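PDB 4EPS: hypothetical protein from Bacteroides ovatus, which probably forms part of the tip of a fimbrium, a filamentous cell-surface appendage that mediates adhesion and biofilm formation. Local coordinates for residues 382-394 and 427-439. Sequence-based numbering, arbitrary orientation. Where two conformers were deposited one is given.
Sequences NKPLRFLGYNNSE and TGWYVPSSGELVA. With GOL (glycerol), chain L; SO4 (sulfate ion), chain H.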
ATOM      1  N   ASN A 382       0.143  12.704 -35.453  1.00 27.45           N
ATOM      2  CA  ASN A 382      -0.475  11.939 -34.354  1.00 27.23           C
ATOM      3  C   ASN A 382      -0.175  10.435 -34.373  1.00 27.58           C
ATOM      4  O   ASN A 382       0.110   9.859 -33.319  1.00 26.82           O
ATOM      5  CB  ASN A 382      -1.996  12.132 -34.384  1.00 29.82           C
ATOM      6  CG  ASN A 382      -2.388  13.544 -34.040  1.00 49.08           C
ATOM      7  OD1 ASN A 382      -1.904  14.126 -33.065  1.00 39.56           O
ATOM      8  ND2 ASN A 382      -3.225  14.135 -34.868  1.00 44.89           N
ATOM      9  N   LYS A 383      -0.288   9.794 -35.531  1.00 24.75           N
ATOM     10  CA  LYS A 383      -0.090   8.332 -35.639  1.00 24.62           C
ATOM     11  C   LYS A 383       1.287   7.868 -35.048  1.00 28.46           C
ATOM     12  O   LYS A 383       1.270   6.920 -34.258  1.00 26.80           O
ATOM     13  CB  LYS A 383      -0.280   7.844 -37.088  1.00 27.30           C
ATOM     14  CG  LYS A 383      -0.162   6.312 -37.235  1.00 27.36           C
ATOM     15  CD  LYS A 383      -1.347   5.536 -36.657  1.00 28.98           C
ATOM     16  CE  LYS A 383      -1.153   4.021 -36.747  1.00 26.60           C
ATOM     17  NZ  LYS A 383      -1.149   3.520 -38.153  1.00 30.23           N
ATOM     18  N   PRO A 384       2.447   8.530 -35.309  1.00 25.21           N
ATOM     19  CA  PRO A 384       3.719   8.049 -34.706  1.00 24.29           C
ATOM     20  C   PRO A 384       3.831   8.247 -33.198  1.00 27.23           C
ATOM     21  O   PRO A 384       4.793   7.754 -32.608  1.00 26.88           O
ATOM     22  CB  PRO A 384       4.788   8.891 -35.409  1.00 25.72           C
ATOM     23  CG  PRO A 384       4.120   9.404 -36.664  1.00 28.29           C
ATOM     24  CD  PRO A 384       2.709   9.647 -36.244  1.00 25.24           C
ATOM     25  N   LEU A 385       2.863   8.919 -32.562  1.00 25.11           N
ATOM     26  CA  LEU A 385       2.918   9.102 -31.101  1.00 25.27           C
ATOM     27  C   LEU A 385       2.068   8.074 -30.327  1.00 25.50           C
ATOM     28  O   LEU A 385       2.153   8.015 -29.103  1.00 24.20           O
ATOM     29  CB  LEU A 385       2.489  10.530 -30.728  1.00 27.17           C
ATOM     30  CG  LEU A 385       3.429  11.677 -31.235  1.00 32.93           C
ATOM     31  CD1 LEU A 385       2.917  13.049 -30.788  1.00 33.61           C
ATOM     32  CD2 LEU A 385       4.865  11.483 -30.765  1.00 34.44           C
ATOM     33  N   ARG A 386       1.304   7.230 -31.028  1.00 23.21           N
ATOM     34  CA  ARG A 386       0.441   6.231 -30.370  1.00 22.63           C
ATOM     35  C   ARG A 386       1.185   4.963 -29.954  1.00 25.95           C
ATOM     36  O   ARG A 386       2.089   4.513 -30.664  1.00 24.76           O
ATOM     37  CB  ARG A 386      -0.728   5.815 -31.296  1.00 22.78           C
ATOM     38  CG  ARG A 386      -1.519   6.975 -31.930  1.00 25.91           C
ATOM     39  CD  ARG A 386      -2.115   7.891 -30.870  1.00 26.27           C
ATOM     40  NE  ARG A 386      -3.000   8.894 -31.462  1.00 27.64           N
ATOM     41  CZ  ARG A 386      -3.420   9.978 -30.827  1.00 39.44           C
ATOM     42  NH1 ARG A 386      -2.987  10.247 -29.602  1.00 31.39           N
ATOM     43  NH2 ARG A 386      -4.240  10.827 -31.431  1.00 31.02           N
ATOM     44  N   PHE A 387       0.755   4.353 -28.836  1.00 22.82           N
ATOM     45  CA  PHE A 387       1.327   3.084 -28.345  1.00 22.47           C
ATOM     46  C   PHE A 387       0.713   1.951 -29.129  1.00 26.10           C
ATOM     47  O   PHE A 387      -0.438   1.593 -28.859  1.00 26.03           O
ATOM     48  CB  PHE A 387       1.003   2.896 -26.857  1.00 23.78           C
ATOM     49  CG  PHE A 387       1.790   3.681 -25.846  1.00 23.87           C
ATOM     50  CD1 PHE A 387       2.536   4.792 -26.228  1.00 25.77           C
ATOM     51  CD2 PHE A 387       1.802   3.299 -24.509  1.00 25.67           C
ATOM     52  CE1 PHE A 387       3.277   5.511 -25.292  1.00 27.26           C
ATOM     53  CE2 PHE A 387       2.538   4.026 -23.570  1.00 27.34           C
ATOM     54  CZ  PHE A 387       3.279   5.116 -23.969  1.00 25.48           C
ATOM     55  N   LEU A 388       1.441   1.400 -30.111  1.00 22.23           N
ATOM     56  CA  LEU A 388       0.887   0.360 -31.004  1.00 21.17           C
ATOM     57  C   LEU A 388       1.856  -0.757 -31.321  1.00 24.34           C
ATOM     58  O   LEU A 388       1.617  -1.504 -32.270  1.00 23.62           O
ATOM     59  CB  LEU A 388       0.442   1.031 -32.342  1.00 21.33           C
ATOM     60  CG  LEU A 388      -0.810   1.930 -32.231  1.00 24.81           C
ATOM     61  CD1 LEU A 388      -0.955   2.811 -33.454  1.00 24.71           C
ATOM     62  CD2 LEU A 388      -2.075   1.083 -32.001  1.00 25.96           C
ATOM     63  N   GLY A 389       2.943  -0.881 -30.554  1.00 21.64           N
ATOM     64  CA  GLY A 389       3.949  -1.906 -30.822  1.00 21.02           C
ATOM     65  C   GLY A 389       3.400  -3.323 -30.834  1.00 24.35           C
ATOM     66  O   GLY A 389       3.765  -4.113 -31.707  1.00 24.56           O
ATOM     67  N   TYR A 390       2.508  -3.657 -29.890  1.00 22.35           N
ATOM     68  CA  TYR A 390       1.967  -5.026 -29.871  1.00 22.37           C
ATOM     69  C   TYR A 390       1.171  -5.282 -31.171  1.00 26.07           C
ATOM     70  O   TYR A 390       1.415  -6.285 -31.869  1.00 25.63           O
ATOM     71  CB  TYR A 390       1.121  -5.328 -28.622  1.00 23.44           C
ATOM     72  CG  TYR A 390       0.679  -6.775 -28.688  1.00 25.32           C
ATOM     73  CD1 TYR A 390       1.571  -7.807 -28.409  1.00 26.81           C
ATOM     74  CD2 TYR A 390      -0.567  -7.116 -29.217  1.00 26.63           C
ATOM     75  CE1 TYR A 390       1.203  -9.148 -28.559  1.00 27.32           C
ATOM     76  CE2 TYR A 390      -0.940  -8.453 -29.388  1.00 27.95           C
ATOM     77  CZ  TYR A 390      -0.050  -9.463 -29.066  1.00 30.85           C
ATOM     78  OH  TYR A 390      -0.396 -10.776 -29.264  1.00 32.32           O
ATOM     79  N   ASN A 391       0.270  -4.352 -31.522  1.00 24.01           N
ATOM     80  CA  ASN A 391      -0.463  -4.392 -32.786  1.00 23.68           C
ATOM     81  C   ASN A 391       0.503  -4.625 -33.938  1.00 25.82           C
ATOM     82  O   ASN A 391       0.263  -5.490 -34.790  1.00 24.54           O
ATOM     83  CB  ASN A 391      -1.210  -3.051 -33.001  1.00 23.93           C
ATOM     84  CG  ASN A 391      -1.783  -2.921 -34.386  1.00 35.26           C
ATOM     85  OD1 ASN A 391      -2.898  -3.366 -34.647  1.00 27.82           O
ATOM     86  ND2 ASN A 391      -1.022  -2.338 -35.309  1.00 25.62           N
ATOM     87  N   ASN A 392       1.581  -3.804 -34.004  1.00 22.17           N
ATOM     88  CA  ASN A 392       2.547  -3.877 -35.103  1.00 22.70           C
ATOM     89  C   ASN A 392       3.197  -5.261 -35.208  1.00 26.23           C
ATOM     90  O   ASN A 392       3.429  -5.720 -36.333  1.00 25.73           O
ATOM     91  CB  ASN A 392       3.623  -2.773 -34.975  1.00 23.89           C
ATOM     92  CG  ASN A 392       3.017  -1.383 -35.048  1.00 26.97           C
ATOM     93  OD1 ASN A 392       1.836  -1.210 -35.414  1.00 25.61           O
ATOM     94  ND2 ASN A 392       3.770  -0.367 -34.597  1.00 23.45           N
ATOM     95  N   SER A 393       3.497  -5.905 -34.055  1.00 24.05           N
ATOM     96  CA  SER A 393       4.080  -7.254 -34.034  0.60 23.75           C
ATOM     97  C   SER A 393       3.109  -8.262 -34.660  1.00 29.69           C
ATOM     98  O   SER A 393       3.522  -9.101 -35.462  1.00 31.06           O
ATOM     99  CB  SER A 393       4.415  -7.670 -32.604  0.60 26.19           C
ATOM    100  OG  SER A 393       5.209  -8.844 -32.613  0.60 28.23           O
ATOM    101  N   GLU A 394       1.805  -8.163 -34.315  1.00 26.64           N
ATOM    102  CA  GLU A 394       0.799  -9.076 -34.861  1.00 27.38           C
ATOM    103  C   GLU A 394       0.608  -8.846 -36.364  1.00 31.94           C
ATOM    104  O   GLU A 394       0.437  -9.822 -37.090  1.00 32.31           O
ATOM    105  CB  GLU A 394      -0.536  -8.980 -34.112  1.00 28.35           C
ATOM    106  CG  GLU A 394      -0.488  -9.752 -32.795  1.00 32.78           C
ATOM    107  CD  GLU A 394      -1.816 -10.297 -32.303  1.00 41.82           C
ATOM    108  OE1 GLU A 394      -2.864  -9.963 -32.901  1.00 40.08           O
ATOM    109  OE2 GLU A 394      -1.816 -11.012 -31.276  1.00 39.39           O
ATOM    110  N   THR A 427       2.614 -10.229 -22.994  1.00 21.27           N
ATOM    111  CA  THR A 427       2.448 -10.223 -24.441  1.00 21.39           C
ATOM    112  C   THR A 427       3.557 -10.982 -25.152  1.00 25.83           C
ATOM    113  O   THR A 427       3.407 -11.331 -26.319  1.00 26.55           O
ATOM    114  CB  THR A 427       2.508  -8.745 -24.955  1.00 23.61           C
ATOM    115  OG1 THR A 427       3.792  -8.192 -24.621  1.00 21.09           O
ATOM    116  CG2 THR A 427       1.401  -7.866 -24.404  1.00 22.91           C
ATOM    117  N   GLY A 428       4.704 -11.108 -24.495  1.00 22.83           N
ATOM    118  CA  GLY A 428       5.931 -11.550 -25.126  1.00 22.64           C
ATOM    119  C   GLY A 428       6.618 -10.284 -25.654  1.00 23.85           C
ATOM    120  O   GLY A 428       6.020  -9.196 -25.662  1.00 21.58           O
ATOM    121  N   TRP A 429       7.869 -10.401 -26.066  1.00 22.09           N
ATOM    122  CA  TRP A 429       8.670  -9.264 -26.535  1.00 22.22           C
ATOM    123  C   TRP A 429       8.267  -8.780 -27.949  1.00 25.07           C
ATOM    124  O   TRP A 429       8.041  -9.596 -28.856  1.00 25.22           O
ATOM    125  CB  TRP A 429      10.169  -9.634 -26.558  1.00 20.82           C
ATOM    126  CG  TRP A 429      10.774  -9.943 -25.209  1.00 21.39           C
ATOM    127  CD1 TRP A 429      11.338 -11.130 -24.814  1.00 23.89           C
ATOM    128  CD2 TRP A 429      10.927  -9.037 -24.100  1.00 20.53           C
ATOM    129  NE1 TRP A 429      11.830 -11.015 -23.536  1.00 22.35           N
ATOM    130  CE2 TRP A 429      11.585  -9.746 -23.068  1.00 23.82           C
ATOM    131  CE3 TRP A 429      10.585  -7.686 -23.884  1.00 21.58           C
ATOM    132  CZ2 TRP A 429      11.907  -9.154 -21.842  1.00 23.42           C
ATOM    133  CZ3 TRP A 429      10.885  -7.105 -22.660  1.00 23.13           C
ATOM    134  CH2 TRP A 429      11.548  -7.829 -21.656  1.00 23.38           C
ATOM    135  N   TYR A 430       8.267  -7.459 -28.149  1.00 20.05           N
ATOM    136  CA  TYR A 430       8.015  -6.878 -29.475  1.00 19.73           C
ATOM    137  C   TYR A 430       8.851  -5.598 -29.646  1.00 21.64           C
ATOM    138  O   TYR A 430       9.251  -4.987 -28.659  1.00 20.73           O
ATOM    139  CB  TYR A 430       6.513  -6.594 -29.720  1.00 21.12           C
ATOM    140  CG  TYR A 430       5.884  -5.662 -28.705  1.00 21.79           C
ATOM    141  CD1 TYR A 430       5.967  -4.270 -28.851  1.00 21.71           C
ATOM    142  CD2 TYR A 430       5.281  -6.163 -27.554  1.00 22.53           C
ATOM    143  CE1 TYR A 430       5.450  -3.411 -27.881  1.00 21.73           C
ATOM    144  CE2 TYR A 430       4.736  -5.312 -26.595  1.00 22.74           C
ATOM    145  CZ  TYR A 430       4.830  -3.939 -26.760  1.00 26.17           C
ATOM    146  OH  TYR A 430       4.276  -3.120 -25.820  1.00 24.61           O
ATOM    147  N   VAL A 431       9.068  -5.173 -30.896  1.00 19.42           N
ATOM    148  CA  VAL A 431       9.777  -3.906 -31.178  1.00 18.96           C
ATOM    149  C   VAL A 431       8.776  -2.789 -30.878  1.00 22.21           C
ATOM    150  O   VAL A 431       7.691  -2.766 -31.468  1.00 21.38           O
ATOM    151  CB  VAL A 431      10.338  -3.821 -32.622  1.00 22.20           C
ATOM    152  CG1 VAL A 431      10.955  -2.445 -32.892  1.00 21.48           C
ATOM    153  CG2 VAL A 431      11.372  -4.932 -32.893  1.00 23.49           C
ATOM    154  N   PRO A 432       9.093  -1.859 -29.956  1.00 20.08           N
ATOM    155  CA  PRO A 432       8.110  -0.818 -29.619  1.00 18.82           C
ATOM    156  C   PRO A 432       7.759   0.053 -30.809  1.00 21.90           C
ATOM    157  O   PRO A 432       8.597   0.261 -31.682  1.00 20.42           O
ATOM    158  CB  PRO A 432       8.833   0.019 -28.532  1.00 19.78           C
ATOM    159  CG  PRO A 432      10.319  -0.249 -28.780  1.00 22.28           C
ATOM    160  CD  PRO A 432      10.336  -1.709 -29.166  1.00 20.60           C
ATOM    161  N   SER A 433       6.521   0.572 -30.840  1.00 19.23           N
ATOM    162  CA  SER A 433       6.140   1.584 -31.835  1.00 19.16           C
ATOM    163  C   SER A 433       6.962   2.831 -31.530  1.00 21.08           C
ATOM    164  O   SER A 433       7.471   2.975 -30.399  1.00 20.38           O
ATOM    165  CB  SER A 433       4.647   1.912 -31.728  1.00 22.04           C
ATOM    166  OG  SER A 433       4.351   2.322 -30.395  1.00 22.83           O
ATOM    167  N   SER A 434       7.000   3.775 -32.461  1.00 19.70           N
ATOM    168  CA  SER A 434       7.727   5.033 -32.244  1.00 19.57           C
ATOM    169  C   SER A 434       7.103   5.785 -31.057  1.00 23.52           C
ATOM    170  O   SER A 434       7.827   6.403 -30.279  1.00 22.31           O
ATOM    171  CB  SER A 434       7.727   5.875 -33.521  1.00 21.39           C
ATOM    172  OG  SER A 434       6.398   6.086 -33.970  1.00 23.10           O
ATOM    173  N   GLY A 435       5.792   5.640 -30.864  1.00 21.76           N
ATOM    174  CA  GLY A 435       5.105   6.316 -29.757  1.00 21.72           C
ATOM    175  C   GLY A 435       5.565   5.815 -28.405  1.00 23.24           C
ATOM    176  O   GLY A 435       5.783   6.599 -27.471  1.00 22.21           O
ATOM    177  N   GLU A 436       5.724   4.491 -28.282  1.00 19.74           N
ATOM    178  CA  GLU A 436       6.201   3.890 -27.036  1.00 18.77           C
ATOM    179  C   GLU A 436       7.640   4.367 -26.710  1.00 23.68           C
ATOM    180  O   GLU A 436       7.950   4.650 -25.546  1.00 23.15           O
ATOM    181  CB  GLU A 436       6.153   2.364 -27.132  1.00 19.42           C
ATOM    182  CG  GLU A 436       4.740   1.858 -26.884  1.00 24.10           C
ATOM    183  CD  GLU A 436       4.531   0.436 -27.360  1.00 37.14           C
ATOM    184  OE1 GLU A 436       4.719   0.179 -28.570  1.00 25.86           O
ATOM    185  OE2 GLU A 436       4.188  -0.423 -26.516  1.00 31.59           O
ATOM    186  N   LEU A 437       8.514   4.434 -27.732  1.00 20.18           N
ATOM    187  CA  LEU A 437       9.901   4.895 -27.529  1.00 20.09           C
ATOM    188  C   LEU A 437       9.960   6.354 -27.140  1.00 21.48           C
ATOM    189  O   LEU A 437      10.713   6.703 -26.235  1.00 21.04           O
ATOM    190  CB  LEU A 437      10.755   4.689 -28.791  1.00 20.10           C
ATOM    191  CG  LEU A 437      11.164   3.226 -29.056  1.00 23.77           C
ATOM    192  CD1 LEU A 437      11.574   3.055 -30.534  1.00 24.12           C
ATOM    193  CD2 LEU A 437      12.263   2.761 -28.070  1.00 26.64           C
ATOM    194  N   VAL A 438       9.177   7.209 -27.799  1.00 21.23           N
ATOM    195  CA  VAL A 438       9.190   8.649 -27.494  1.00 21.88           C
ATOM    196  C   VAL A 438       8.783   8.892 -26.025  1.00 25.39           C
ATOM    197  O   VAL A 438       9.403   9.724 -25.346  1.00 24.09           O
ATOM    198  CB  VAL A 438       8.303   9.416 -28.509  1.00 25.40           C
ATOM    199  CG1 VAL A 438       7.942  10.827 -28.016  1.00 26.76           C
ATOM    200  CG2 VAL A 438       9.016   9.490 -29.858  1.00 24.57           C
ATOM    201  N   ALA A 439       7.843   8.085 -25.508  1.00 23.11           N
ATOM    202  CA  ALA A 439       7.345   8.219 -24.128  1.00 23.82           C
ATOM    203  C   ALA A 439       8.368   7.804 -23.049  1.00 28.48           C
ATOM    204  O   ALA A 439       8.147   8.104 -21.874  1.00 30.67           O
ATOM    205  CB  ALA A 439       6.046   7.433 -23.961  1.00 25.09           C
TER
HETATM  206  C1  GOL L 611       9.739  -7.865 -34.645  1.00 50.83           C
HETATM  207  O1  GOL L 611       9.689  -9.244 -34.328  1.00 55.11           O
HETATM  208  C2  GOL L 611       8.394  -7.222 -34.396  1.00 45.58           C
HETATM  209  O2  GOL L 611       8.171  -7.064 -32.981  1.00 34.44           O
HETATM  210  C3  GOL L 611       8.361  -5.878 -35.087  1.00 45.85           C
HETATM  211  O3  GOL L 611       7.024  -5.496 -35.381  1.00 47.91           O
HETATM  212  S   SO4 H 607      -4.996  13.566 -29.181  0.50 54.59           S
HETATM  213  O1  SO4 H 607      -4.131  14.738 -29.349  0.50 56.81           O
HETATM  214  O2  SO4 H 607      -6.164  13.897 -28.343  0.50 52.52           O
HETATM  215  O3  SO4 H 607      -5.447  13.123 -30.503  0.50 50.83           O
HETATM  216  O4  SO4 H 607      -4.223  12.507 -28.516  0.50 55.53           O
HETATM  217  O   HOH W   1       4.325   8.909 -27.554  1.00 25.61           O
HETATM  218  O   HOH W   2       6.239  -4.592 -32.847  1.00 23.28           O
HETATM  219  O   HOH W   3       1.968  -1.881 -27.648  1.00 25.53           O
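Ser433 and Glu436 form the capping box that starts helix 434-438, and both also grip the start of helix 389-403, at its N-cap Leu388 and first residue Gly389. Ser433 OG accepts the Leu388 N-H almost straight on (3.1 Å, 177°), and the same OG takes a weak capping bond from Glu436 N. The carboxylate is held from several directions: Ser433 N, in the other half of the box, meets Glu436 OE1 on the anti side, Gly389 N reaches that oxygen from the opposite face of its plane at 2.9 Å, and Tyr430 OH donates to Glu436 OE2 on the syn side. Water 3 bridges OE2 to Tyr390 N. One buried side chain thus gathers N-H groups at the starts of two helices, whose positive ends would probably favour its negative charge. Gly389, with no side chain, brings its backbone right up to Glu436 OE1 and the Tyr430 ring, and Tyr390 N lies 3.5 Å above one face of that ring, near the rim. Beside the carboxylate, Glu436 CG sits over one face of Phe387, a CH-pi contact 3.9 Å from the centroid; this ring, its CG beside the backbone N and anti to the carbonyl carbon (chi1 -77°), turns its edge to Ala439 CB. Farther along, Ser434 OG donates to a lone pair of Pro384 O (2.7 Å), Gly435 CA makes a CA-H...O contact with Leu385 O, and water 1 joins Leu385 O to Gly435 O. At the other end Thr427 CB approaches Tyr390 CD1 to 3.7 Å, and Ser393 CB packs on Tyr430 CB beside a glycerol. Leu335 of strand 334-338 touches Phe387, Tyr430 and Glu436, Leu324 of helix 323-327 touches Tyr390 and Thr427, and backbone bonds tie Thr427 and Tyr430 to strand 502-509.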